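PDB 4EWT: peptidase, M20/M25/M40 family from Staphylococcus aureus, which probably hydrolyses amide bonds of N-acylated amino acids or related substrates, as M20-family amidohydrolases do, at a centre holding two manganese ions here. Local coordinates for residues E86-S91 with G98-C103. Sequence-based numbering, arbitrary orientation.
Sequences EDTGLS and GVMHAC. With MN (manganese (II) ion), chain F; MN (manganese (II) ion), chain E.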
ATOM      1  N   GLU A  86     -22.903  16.812 -29.081  1.00 64.41           N
ATOM      2  CA  GLU A  86     -22.996  15.839 -30.178  1.00 63.47           C
ATOM      3  C   GLU A  86     -21.953  16.094 -31.266  1.00 67.20           C
ATOM      4  O   GLU A  86     -21.730  17.234 -31.678  1.00 70.47           O
ATOM      5  CB  GLU A  86     -24.411  15.785 -30.768  1.00 62.44           C
ATOM      6  CG  GLU A  86     -24.578  14.756 -31.902  1.00 61.61           C
ATOM      7  CD  GLU A  86     -26.026  14.382 -32.201  1.00 58.55           C
ATOM      8  OE1 GLU A  86     -26.952  14.928 -31.559  1.00 57.52           O
ATOM      9  OE2 GLU A  86     -26.235  13.529 -33.092  1.00 56.72           O
ATOM     10  N   ASP A  87     -21.385  15.022 -31.775  1.00 66.76           N
ATOM     11  CA  ASP A  87     -20.296  15.080 -32.698  1.00 70.45           C
ATOM     12  C   ASP A  87     -20.387  14.261 -33.930  1.00 70.92           C
ATOM     13  O   ASP A  87     -19.462  14.109 -34.689  1.00 74.37           O
ATOM     14  CB  ASP A  87     -19.008  14.963 -31.943  1.00 71.24           C
ATOM     15  CG  ASP A  87     -17.996  15.922 -32.414  1.00 76.26           C
ATOM     16  OD1 ASP A  87     -18.300  17.134 -32.411  1.00 79.70           O
ATOM     17  OD2 ASP A  87     -16.915  15.460 -32.795  1.00 79.10           O
ATOM     18  N   THR A  88     -21.460  13.507 -33.948  1.00 67.18           N
ATOM     19  CA  THR A  88     -22.069  13.046 -35.134  1.00 67.28           C
ATOM     20  C   THR A  88     -22.050  14.402 -35.821  1.00 71.01           C
ATOM     21  O   THR A  88     -22.148  15.418 -35.154  1.00 71.59           O
ATOM     22  CB  THR A  88     -23.498  12.583 -34.778  1.00 63.53           C
ATOM     23  OG1 THR A  88     -23.461  11.886 -33.527  1.00 59.55           O
ATOM     24  CG2 THR A  88     -23.945  11.647 -35.745  1.00 62.35           C
ATOM     25  N   GLY A  89     -21.838  14.477 -37.110  1.00 73.89           N
ATOM     26  CA  GLY A  89     -22.016  13.406 -38.022  1.00 73.18           C
ATOM     27  C   GLY A  89     -23.289  13.784 -38.798  1.00 73.06           C
ATOM     28  O   GLY A  89     -23.299  13.941 -40.018  1.00 75.98           O
ATOM     29  N   LEU A  90     -24.389  13.916 -38.077  1.00 69.32           N
ATOM     30  CA  LEU A  90     -25.708  13.787 -38.676  1.00 68.00           C
ATOM     31  C   LEU A  90     -26.472  15.062 -38.905  1.00 69.43           C
ATOM     32  O   LEU A  90     -26.431  15.984 -38.109  1.00 69.63           O
ATOM     33  CB  LEU A  90     -26.563  12.822 -37.848  1.00 63.19           C
ATOM     34  CG  LEU A  90     -25.983  11.508 -37.394  1.00 60.86           C
ATOM     35  CD1 LEU A  90     -26.779  10.951 -36.281  1.00 57.70           C
ATOM     36  CD2 LEU A  90     -25.765  10.486 -38.426  1.00 62.08           C
ATOM     37  N   SER A  91     -27.222  15.073 -39.998  1.00 70.71           N
ATOM     38  CA  SER A  91     -28.039  16.246 -40.359  1.00 72.59           C
ATOM     39  C   SER A  91     -29.051  16.616 -39.270  1.00 69.51           C
ATOM     40  O   SER A  91     -29.395  17.791 -39.106  1.00 71.52           O
ATOM     41  CB  SER A  91     -28.767  16.010 -41.680  1.00 73.86           C
ATOM     42  N   GLY A  98     -24.964  21.250 -26.167  1.00 68.62           N
ATOM     43  CA  GLY A  98     -24.467  20.568 -24.974  1.00 65.97           C
ATOM     44  C   GLY A  98     -25.308  19.392 -24.511  1.00 61.33           C
ATOM     45  O   GLY A  98     -24.936  18.701 -23.565  1.00 59.21           O
ATOM     46  N   VAL A  99     -26.448  19.168 -25.154  1.00 59.79           N
ATOM     47  CA  VAL A  99     -27.247  17.974 -24.868  1.00 55.71           C
ATOM     48  C   VAL A  99     -27.488  17.129 -26.124  1.00 54.04           C
ATOM     49  O   VAL A  99     -27.582  17.666 -27.228  1.00 55.79           O
ATOM     50  CB  VAL A  99     -28.534  18.273 -23.996  1.00 55.13           C
ATOM     51  CG1 VAL A  99     -28.919  19.730 -24.043  1.00 58.62           C
ATOM     52  CG2 VAL A  99     -29.719  17.368 -24.355  1.00 52.07           C
ATOM     53  N   MET A 100     -27.540  15.808 -25.923  1.00 50.55           N
ATOM     54  CA  MET A 100     -27.591  14.803 -26.990  1.00 48.96           C
ATOM     55  C   MET A 100     -28.286  13.514 -26.531  1.00 45.32           C
ATOM     56  O   MET A 100     -28.057  13.049 -25.404  1.00 43.59           O
ATOM     57  CB  MET A 100     -26.163  14.454 -27.428  1.00 50.10           C
ATOM     58  CG  MET A 100     -26.057  13.287 -28.403  1.00 49.03           C
ATOM     59  SD  MET A 100     -24.361  12.716 -28.644  1.00 50.12           S
ATOM     60  CE  MET A 100     -24.657  11.454 -29.883  1.00 49.01           C
ATOM     61  N   HIS A 101     -29.106  12.927 -27.406  1.00 44.19           N
ATOM     62  CA  HIS A 101     -29.628  11.574 -27.177  1.00 41.60           C
ATOM     63  C   HIS A 101     -28.548  10.524 -27.453  1.00 41.25           C
ATOM     64  O   HIS A 101     -28.560   9.867 -28.504  1.00 41.53           O
ATOM     65  CB  HIS A 101     -30.877  11.294 -28.014  1.00 40.93           C
ATOM     66  CG  HIS A 101     -32.154  11.708 -27.352  1.00 40.72           C
ATOM     67  ND1 HIS A 101     -32.629  11.104 -26.205  1.00 38.46           N
ATOM     68  CD2 HIS A 101     -33.060  12.659 -27.684  1.00 41.42           C
ATOM     69  CE1 HIS A 101     -33.771  11.671 -25.856  1.00 38.90           C
ATOM     70  NE2 HIS A 101     -34.052  12.619 -26.734  1.00 41.33           N
ATOM     71  N   ALA A 102     -27.627  10.381 -26.495  1.00 40.64           N
ATOM     72  CA  ALA A 102     -26.465   9.513 -26.630  1.00 40.77           C
ATOM     73  C   ALA A 102     -26.679   8.082 -26.117  1.00 38.59           C
ATOM     74  O   ALA A 102     -25.708   7.330 -25.980  1.00 38.68           O
ATOM     75  CB  ALA A 102     -25.243  10.157 -25.936  1.00 42.12           C
ATOM     76  N   CYS A 103     -27.933   7.714 -25.841  1.00 36.57           N
ATOM     77  CA  CYS A 103     -28.271   6.369 -25.326  1.00 34.96           C
ATOM     78  C   CYS A 103     -29.440   5.713 -26.079  1.00 33.89           C
ATOM     79  O   CYS A 103     -29.926   4.650 -25.681  1.00 33.00           O
ATOM     80  CB  CYS A 103     -28.571   6.420 -23.822  1.00 33.59           C
ATOM     81  SG  CYS A 103     -28.179   4.900 -22.904  1.00 33.96           S
TER
HETATM   82 MN    MN F 402     -30.444   4.259 -21.808  1.00 35.56          MN
HETATM   83 MN    MN E 401     -27.662   5.826 -20.709  1.00 55.48          MN
HETATM   84  O   HOH W   1     -29.133  14.089 -30.165  1.00 13.21           O
HETATM   85  O   HOH W   2     -29.472   4.670 -19.569  1.00 31.85           O
HETATM   86  O   HOH W   3     -32.252   3.488 -20.695  1.00 36.08           O
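Glu86 and Met100 lie across each other at about a right angle inside the long loop that joins strand 72-78 to helix 105-120, in the domain built on the eight-stranded mixed sheet, which carries the two-metal site of this M20-family peptidase. They meet by van der Waals packing alone. Both side chains run extended from a CG anti to the backbone N (chi1 -179° in Glu86, 172° in Met100): SD of Met100 lies over CB and CA of Glu86, 3.7 Å from CB, CE reaches its CG, and Met100 CG sits 3.7 Å from Glu86 OE1. Met100 CE also loosely touches Thr88 OG1, at 3.9 Å.

The polar link between the segments runs through a water, which donates to Glu86 OE1 at 2.7 Å and accepts from the backbone N of His101 at 3.0 Å. OE1 is also hydrogen-bonded to the backbone N of Ser94, and OE2 to His24 NE2 and, weakly, Thr88 OG1; partners on both oxygens should fix the carboxylate's rotation.

Two residues past His101, the centre of an inverse gamma turn, comes the metal site. One manganese also takes His105 and His164, the other Glu139 and His362; a water joins both ions and a second water binds one of them. Cys103 SG bridges the two, 2.4 Å from the manganese of chain E and 2.6 Å from that of chain F.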